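PDB 4OPE: Nrps/pks from Streptomyces albus, which probably catalyses the decarboxylative condensation that extends an acyl chain, as a trans-AT polyketide synthase ketosynthase domain of oxazolomycin biosynthesis. Local coordinates for residues A269-G274 against G288-E293; P78-M83 against T101-L106. One frame throughout, in Å; residues are numbered along the deposited sequence. Where two conformers were deposited one is given.

Contact 1 of 2, residues A269-G274 against G288-E293; sequences AVNHGG and GVLIGE
Leu290 carries nearly all of this buried contact, reaching from helix 284-298 to the backbone of Ala269 and Val270, the CB of Ala269 and the side-chain amide of Asn271 on strand 263-272. The apolar part centres on one methyl, CD1. It lies 3.6 Å from Ala269 CB, and it also covers the peptide that follows, with Leu290 CD1 at 3.5 Å from Val270 N. Leu290 holds CG anti to its backbone N (chi1 175°), which sends the branch from the helix surface toward the strand.

The second kind of contact is an amide laid against aliphatic carbon. Asn271 ND2 is 3.8 Å from Leu290 CB, and Asn271 OD1 is 3.8 Å from Leu290 CD1, so both ends of the amide meet the leucine. The amide's polar demands are met elsewhere: OD1 bonds to Asn428 ND2, and ND2 to the carbonyl oxygen of Ala286, one turn before Leu290. Together they hold the amide's rotation; the ND2 bond ties the strand to the helix's first turn, the OD1 bond to strand 427-434.

The axes of strand 269-272 and helix 288-293 run nearly antiparallel, at 164°, and approach to 8.1 Å. This is a helix lying along the main sheet of the thiolase fold, to which the sequence family belongs.

Beyond the two segments, Glu293 forms salt bridges through OE1 with Arg120 of the second subunit and through OE2 with Arg297 of its own helix. On the strand, the side chain of Val270 starts away from the helix and packs on Pro168 of the second subunit.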
ATOM      1  N   ALA A 269     -14.306  -0.462  -7.180  1.00 39.07           N
ATOM      2  CA  ALA A 269     -13.413  -0.548  -8.288  1.00 39.03           C
ATOM      3  C   ALA A 269     -12.272   0.467  -8.220  1.00 37.45           C
ATOM      4  O   ALA A 269     -12.410   1.588  -7.643  1.00 35.69           O
ATOM      5  CB  ALA A 269     -14.203  -0.386  -9.564  1.00 42.31           C
ATOM      6  N   VAL A 270     -11.136   0.038  -8.780  1.00 35.56           N
ATOM      7  CA  VAL A 270      -9.950   0.881  -8.930  1.00 34.10           C
ATOM      8  C   VAL A 270      -9.354   0.742 -10.315  1.00 33.04           C
ATOM      9  O   VAL A 270      -9.518  -0.265 -11.004  1.00 32.70           O
ATOM     10  CB  VAL A 270      -8.877   0.627  -7.840  1.00 34.44           C
ATOM     11  CG1 VAL A 270      -9.493   0.770  -6.459  1.00 33.93           C
ATOM     12  CG2 VAL A 270      -8.245  -0.752  -7.977  1.00 35.94           C
ATOM     13  N   ASN A 271      -8.697   1.805 -10.735  1.00 34.27           N
ATOM     14  CA  ASN A 271      -7.953   1.806 -11.994  1.00 35.47           C
ATOM     15  C   ASN A 271      -6.973   2.973 -12.072  1.00 35.57           C
ATOM     16  O   ASN A 271      -6.637   3.611 -11.056  1.00 34.69           O
ATOM     17  CB  ASN A 271      -8.940   1.780 -13.174  1.00 36.82           C
ATOM     18  CG  ASN A 271      -9.563   3.134 -13.486  1.00 37.82           C
ATOM     19  OD1 ASN A 271      -9.542   4.075 -12.689  1.00 40.34           O
ATOM     20  ND2 ASN A 271     -10.128   3.228 -14.665  1.00 37.28           N
ATOM     21  N   HIS A 272      -6.504   3.250 -13.276  1.00 37.71           N
ATOM     22  CA  HIS A 272      -5.565   4.343 -13.485  1.00 37.50           C
ATOM     23  C   HIS A 272      -5.825   5.050 -14.785  1.00 36.57           C
ATOM     24  O   HIS A 272      -6.280   4.438 -15.749  1.00 35.76           O
ATOM     25  CB  HIS A 272      -4.125   3.836 -13.477  1.00 37.05           C
ATOM     26  CG  HIS A 272      -3.115   4.926 -13.321  1.00 37.71           C
ATOM     27  ND1 HIS A 272      -2.491   5.522 -14.390  1.00 38.03           N
ATOM     28  CD2 HIS A 272      -2.637   5.546 -12.221  1.00 38.56           C
ATOM     29  CE1 HIS A 272      -1.658   6.449 -13.957  1.00 38.79           C
ATOM     30  NE2 HIS A 272      -1.733   6.491 -12.643  1.00 38.43           N
ATOM     31  N   GLY A 273      -5.494   6.336 -14.825  1.00 35.60           N
ATOM     32  CA  GLY A 273      -5.643   7.113 -16.068  1.00 38.88           C
ATOM     33  C   GLY A 273      -4.866   6.648 -17.324  1.00 37.78           C
ATOM     34  O   GLY A 273      -5.206   7.037 -18.434  1.00 38.05           O
ATOM     35  N   GLY A 274      -3.877   5.785 -17.159  1.00 37.30           N
ATOM     36  CA  GLY A 274      -2.882   5.512 -18.195  1.00 41.33           C
ATOM     37  C   GLY A 274      -2.182   6.774 -18.692  1.00 41.45           C
ATOM     38  O   GLY A 274      -2.005   7.718 -17.926  1.00 41.79           O
ATOM     39  N   GLY A 288     -14.740   7.444 -16.435  1.00 36.10           N
ATOM     40  CA  GLY A 288     -15.925   6.845 -17.023  1.00 37.13           C
ATOM     41  C   GLY A 288     -15.947   5.318 -16.981  1.00 38.02           C
ATOM     42  O   GLY A 288     -16.963   4.701 -16.576  1.00 37.41           O
ATOM     43  N   VAL A 289     -14.848   4.711 -17.400  1.00 37.08           N
ATOM     44  CA  VAL A 289     -14.726   3.272 -17.358  1.00 39.85           C
ATOM     45  C   VAL A 289     -14.908   2.719 -15.942  1.00 41.57           C
ATOM     46  O   VAL A 289     -15.702   1.799 -15.708  1.00 41.45           O
ATOM     47  CB  VAL A 289     -13.354   2.827 -17.880  1.00 41.41           C
ATOM     48  CG1 VAL A 289     -13.169   1.328 -17.704  1.00 41.05           C
ATOM     49  CG2 VAL A 289     -13.218   3.229 -19.344  1.00 40.95           C
ATOM     50  N   LEU A 290     -14.167   3.300 -14.996  1.00 43.39           N
ATOM     51  CA  LEU A 290     -14.194   2.890 -13.587  1.00 39.82           C
ATOM     52  C   LEU A 290     -15.622   2.897 -13.044  1.00 39.49           C
ATOM     53  O   LEU A 290     -16.103   1.889 -12.542  1.00 38.53           O
ATOM     54  CB  LEU A 290     -13.335   3.845 -12.792  1.00 39.95           C
ATOM     55  CG  LEU A 290     -13.337   3.640 -11.287  1.00 42.72           C
ATOM     56  CD1 LEU A 290     -12.453   2.469 -10.909  1.00 45.34           C
ATOM     57  CD2 LEU A 290     -12.897   4.896 -10.563  1.00 43.89           C
ATOM     58  N   ILE A 291     -16.300   4.032 -13.166  1.00 37.40           N
ATOM     59  CA  ILE A 291     -17.637   4.168 -12.646  1.00 38.35           C
ATOM     60  C   ILE A 291     -18.627   3.203 -13.332  1.00 41.65           C
ATOM     61  O   ILE A 291     -19.507   2.621 -12.680  1.00 41.33           O
ATOM     62  CB  ILE A 291     -18.120   5.632 -12.792  1.00 38.33           C
ATOM     63  CG1 ILE A 291     -17.332   6.545 -11.843  1.00 38.10           C
ATOM     64  CG2 ILE A 291     -19.570   5.771 -12.416  1.00 37.61           C
ATOM     65  CD1 ILE A 291     -17.502   8.035 -12.070  1.00 38.00           C
ATOM     66  N   GLY A 292     -18.467   3.031 -14.643  1.00 42.97           N
ATOM     67  CA  GLY A 292     -19.305   2.140 -15.414  1.00 42.74           C
ATOM     68  C   GLY A 292     -19.196   0.739 -14.911  1.00 44.16           C
ATOM     69  O   GLY A 292     -20.198   0.049 -14.714  1.00 47.07           O
ATOM     70  N   GLU A 293     -17.969   0.334 -14.664  1.00 46.12           N
ATOM     71  CA  GLU A 293     -17.674  -0.982 -14.139  1.00 49.19           C
ATOM     72  C   GLU A 293     -18.260  -1.148 -12.743  1.00 46.52           C
ATOM     73  O   GLU A 293     -18.956  -2.113 -12.458  1.00 47.30           O
ATOM     74  CB  GLU A 293     -16.180  -1.136 -14.075  1.00 57.31           C
ATOM     75  CG  GLU A 293     -15.636  -2.530 -14.299  1.00 71.95           C
ATOM     76  CD  GLU A 293     -14.130  -2.470 -14.502  1.00 83.46           C
ATOM     77  OE1 GLU A 293     -13.721  -1.695 -15.404  1.00 81.73           O
ATOM     78  OE2 GLU A 293     -13.370  -3.139 -13.741  1.00 91.48           O
TER

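Contact 2 of 2, residues P78-M83 against T101-L106; sequences PMFFRM and TVWHLL
Phe80 and Trp103 form a T-shaped (edge-to-face) aromatic pair that joins the loop between strand 75-76 and helix 85-90 to helix 93-108 in a buried contact. The loop makes a type I turn from Met79 to Arg82, and Phe80 is its second residue. Within it, Phe80 CD1 sits over the centre of the Phe81 ring, 3.6 Å above its plane, which backs the Phe80 ring.

Along the helix, Thr101 bonds through OG1 to Ser243 OG, and Val102 packs on Phe163. Trp103 then meets the loop. The planes of its six-membered ring and of Phe80 stand at 84° with centroids 4.9 Å apart. Both side chains leave the backbone in the direction of the other segment, and with CG anti to the backbone N (chi1 -178° for Phe80, -173° for Trp103) the rings continue that way until they meet. Phe570 meets both rings edge-to-face and also packs on His104, whose NE2 bonds to the carbonyl oxygen of Tyr568. Leu105 faces strand 242-250, and Leu106 returns to Phe163.

The edge offered to Trp103 is CE1-CZ, with Phe80 CZ the nearer atom, 3.5 Å above the Trp103 ring plane, offset toward its rim and 3.7 Å from Trp103 CH2.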
ATOM      1  N   PRO A  78       0.243   7.007  25.393  1.00 40.84           N
ATOM      2  CA  PRO A  78       1.265   5.968  25.133  1.00 41.81           C
ATOM      3  C   PRO A  78       1.176   4.789  26.116  1.00 44.69           C
ATOM      4  O   PRO A  78       1.458   3.620  25.739  1.00 42.49           O
ATOM      5  CB  PRO A  78       2.598   6.700  25.315  1.00 40.54           C
ATOM      6  CG  PRO A  78       2.262   7.996  25.985  1.00 41.38           C
ATOM      7  CD  PRO A  78       0.819   8.316  25.737  1.00 39.95           C
HETATM    8  N   MSE A  79       0.795   5.100  27.357  1.00 44.61           N
HETATM    9  CA  MSE A  79       0.734   4.089  28.404  1.00 47.20           C
HETATM   10  C   MSE A  79      -0.346   3.112  28.037  1.00 47.10           C
HETATM   11  O   MSE A  79      -0.239   1.925  28.352  1.00 49.28           O
HETATM   12  CB  MSE A  79       0.495   4.659  29.800  1.00 48.04           C
HETATM   13  CG  MSE A  79       1.601   5.580  30.341  1.00 53.74           C
HETATM   14 SE   MSE A  79       3.445   4.820  30.351  0.57 59.53          SE
HETATM   15  CE  MSE A  79       4.390   6.417  29.660  1.00 60.74           C
ATOM     16  N   PHE A  80      -1.392   3.596  27.369  1.00 44.76           N
ATOM     17  CA  PHE A  80      -2.531   2.757  27.020  1.00 43.62           C
ATOM     18  C   PHE A  80      -2.020   1.781  26.020  1.00 40.63           C
ATOM     19  O   PHE A  80      -2.258   0.575  26.123  1.00 44.65           O
ATOM     20  CB  PHE A  80      -3.729   3.581  26.460  1.00 42.55           C
ATOM     21  CG  PHE A  80      -4.940   2.760  26.122  1.00 40.75           C
ATOM     22  CD1 PHE A  80      -4.975   1.971  24.984  1.00 41.15           C
ATOM     23  CD2 PHE A  80      -6.050   2.787  26.932  1.00 42.61           C
ATOM     24  CE1 PHE A  80      -6.091   1.217  24.660  1.00 41.23           C
ATOM     25  CE2 PHE A  80      -7.180   2.043  26.620  1.00 43.53           C
ATOM     26  CZ  PHE A  80      -7.201   1.249  25.479  1.00 42.31           C
ATOM     27  N   PHE A  81      -1.278   2.301  25.079  1.00 39.98           N
ATOM     28  CA  PHE A  81      -0.738   1.466  24.010  1.00 41.56           C
ATOM     29  C   PHE A  81       0.616   0.817  24.260  1.00 42.97           C
ATOM     30  O   PHE A  81       1.225   0.395  23.320  1.00 42.29           O
ATOM     31  CB  PHE A  81      -0.735   2.257  22.704  1.00 39.80           C
ATOM     32  CG  PHE A  81      -2.114   2.603  22.247  1.00 36.91           C
ATOM     33  CD1 PHE A  81      -2.937   1.618  21.707  1.00 36.90           C
ATOM     34  CD2 PHE A  81      -2.603   3.862  22.417  1.00 34.39           C
ATOM     35  CE1 PHE A  81      -4.226   1.919  21.305  1.00 35.96           C
ATOM     36  CE2 PHE A  81      -3.869   4.164  22.013  1.00 35.45           C
ATOM     37  CZ  PHE A  81      -4.693   3.202  21.459  1.00 34.29           C
ATOM     38  N   ARG A  82       1.055   0.740  25.517  1.00 46.37           N
ATOM     39  CA  ARG A  82       2.274   0.026  25.895  0.50 47.67           C
ATOM     40  C   ARG A  82       3.505   0.510  25.141  1.00 48.24           C
ATOM     41  O   ARG A  82       4.263  -0.264  24.556  1.00 48.87           O
ATOM     42  CB  ARG A  82       2.095  -1.493  25.731  0.50 49.06           C
ATOM     43  CG  ARG A  82       1.005  -2.076  26.620  0.50 49.92           C
ATOM     44  CD  ARG A  82       1.166  -3.585  26.803  0.50 51.10           C
ATOM     45  NE  ARG A  82      -0.012  -4.173  27.441  0.50 49.63           N
ATOM     46  CZ  ARG A  82      -0.103  -4.411  28.735  0.50 48.89           C
ATOM     47  NH1 ARG A  82      -1.218  -4.916  29.247  0.50 47.33           N
ATOM     48  NH2 ARG A  82       0.934  -4.141  29.511  0.50 50.77           N
HETATM   49  N   MSE A  83       3.716   1.802  25.161  1.00 49.37           N
HETATM   50  CA  MSE A  83       4.890   2.342  24.524  1.00 49.36           C
HETATM   51  C   MSE A  83       5.352   3.456  25.415  1.00 48.66           C
HETATM   52  O   MSE A  83       4.601   4.040  26.173  1.00 48.64           O
HETATM   53  CB  MSE A  83       4.564   2.635  23.049  1.00 50.60           C
HETATM   54  CG  MSE A  83       4.402   4.114  22.697  1.00 54.60           C
HETATM   55 SE   MSE A  83       4.033   4.512  20.767  0.68 58.89          SE
HETATM   56  CE  MSE A  83       3.031   2.907  20.273  1.00 49.09           C
ATOM     57  N   THR A 101      -8.125   5.688  16.539  1.00 29.92           N
ATOM     58  CA  THR A 101      -9.231   5.514  15.622  1.00 29.19           C
ATOM     59  C   THR A 101      -9.669   4.073  15.573  1.00 29.01           C
ATOM     60  O   THR A 101     -10.848   3.763  15.682  1.00 30.13           O
ATOM     61  CB  THR A 101      -8.815   5.981  14.229  1.00 30.38           C
ATOM     62  OG1 THR A 101      -8.549   7.389  14.287  1.00 32.32           O
ATOM     63  CG2 THR A 101      -9.875   5.675  13.188  1.00 29.19           C
ATOM     64  N   VAL A 102      -8.738   3.151  15.480  1.00 29.36           N
ATOM     65  CA  VAL A 102      -9.150   1.746  15.429  1.00 29.43           C
ATOM     66  C   VAL A 102      -9.832   1.322  16.707  1.00 29.20           C
ATOM     67  O   VAL A 102     -10.846   0.614  16.679  1.00 29.87           O
ATOM     68  CB  VAL A 102      -8.006   0.810  15.067  1.00 28.89           C
ATOM     69  CG1 VAL A 102      -8.474  -0.632  15.097  1.00 28.98           C
ATOM     70  CG2 VAL A 102      -7.530   1.163  13.666  1.00 28.05           C
ATOM     71  N   TRP A 103      -9.304   1.781  17.830  1.00 29.47           N
ATOM     72  CA  TRP A 103      -9.957   1.517  19.111  1.00 29.23           C
ATOM     73  C   TRP A 103     -11.406   2.008  19.053  1.00 29.58           C
ATOM     74  O   TRP A 103     -12.335   1.265  19.420  1.00 29.50           O
ATOM     75  CB  TRP A 103      -9.251   2.198  20.289  1.00 30.43           C
ATOM     76  CG  TRP A 103      -9.852   1.750  21.576  1.00 31.76           C
ATOM     77  CD1 TRP A 103     -10.879   2.330  22.266  1.00 31.11           C
ATOM     78  CD2 TRP A 103      -9.485   0.574  22.312  1.00 32.82           C
ATOM     79  NE1 TRP A 103     -11.174   1.592  23.405  1.00 30.39           N
ATOM     80  CE2 TRP A 103     -10.347   0.502  23.449  1.00 31.67           C
ATOM     81  CE3 TRP A 103      -8.521  -0.421  22.125  1.00 31.74           C
ATOM     82  CZ2 TRP A 103     -10.275  -0.537  24.373  1.00 31.69           C
ATOM     83  CZ3 TRP A 103      -8.438  -1.455  23.061  1.00 32.47           C
ATOM     84  CH2 TRP A 103      -9.306  -1.501  24.168  1.00 32.79           C
ATOM     85  N   HIS A 104     -11.616   3.251  18.602  1.00 28.92           N
ATOM     86  CA  HIS A 104     -12.957   3.770  18.581  1.00 29.30           C
ATOM     87  C   HIS A 104     -13.827   3.069  17.551  1.00 29.58           C
ATOM     88  O   HIS A 104     -15.026   2.923  17.766  1.00 30.70           O
ATOM     89  CB  HIS A 104     -12.957   5.249  18.369  1.00 30.37           C
ATOM     90  CG  HIS A 104     -12.435   6.015  19.537  1.00 31.48           C
ATOM     91  ND1 HIS A 104     -11.632   7.123  19.401  1.00 31.85           N
ATOM     92  CD2 HIS A 104     -12.611   5.836  20.865  1.00 33.85           C
ATOM     93  CE1 HIS A 104     -11.335   7.603  20.594  1.00 32.40           C
ATOM     94  NE2 HIS A 104     -11.932   6.846  21.499  1.00 35.03           N
ATOM     95  N   LEU A 105     -13.235   2.599  16.466  1.00 28.49           N
ATOM     96  CA  LEU A 105     -13.986   1.820  15.497  1.00 28.59           C
ATOM     97  C   LEU A 105     -14.598   0.566  16.149  1.00 30.35           C
ATOM     98  O   LEU A 105     -15.796   0.225  15.917  1.00 30.56           O
ATOM     99  CB  LEU A 105     -13.065   1.399  14.332  1.00 28.74           C
ATOM    100  CG  LEU A 105     -13.515   0.318  13.348  1.00 28.54           C
ATOM    101  CD1 LEU A 105     -14.752   0.870  12.680  1.00 29.62           C
ATOM    102  CD2 LEU A 105     -12.480   0.004  12.277  1.00 27.69           C
ATOM    103  N   LEU A 106     -13.796  -0.153  16.940  1.00 30.26           N
ATOM    104  CA  LEU A 106     -14.296  -1.391  17.523  1.00 30.53           C
ATOM    105  C   LEU A 106     -15.441  -1.082  18.472  1.00 31.19           C
ATOM    106  O   LEU A 106     -16.471  -1.764  18.478  1.00 32.43           O
ATOM    107  CB  LEU A 106     -13.192  -2.124  18.203  1.00 32.19           C
ATOM    108  CG  LEU A 106     -12.483  -3.193  17.378  1.00 34.77           C
ATOM    109  CD1 LEU A 106     -12.393  -2.959  15.883  1.00 34.83           C
ATOM    110  CD2 LEU A 106     -11.125  -3.433  17.983  1.00 35.70           C
TER

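Contact 1 and contact 2 lie on opposite sides of the chain's centre, with their own centres 36 Å apart and their nearest atoms about 19 Å apart, so they do not touch. In sequence they follow one another, contact 2 closing before contact 1 opens. The mixed sheet relates them: strand 242-250, against which Thr101 and Leu105 of 101-106 pack, is separated from strand 263-272 of contact 1 by strand 9-17 alone. Their surroundings differ. The centre of contact 1 lies about 24 Å from the chain's centre, and this contact borders the second subunit; that of contact 2 lies about 16 Å from it, and no neighbouring chain of the assembly touches its segments.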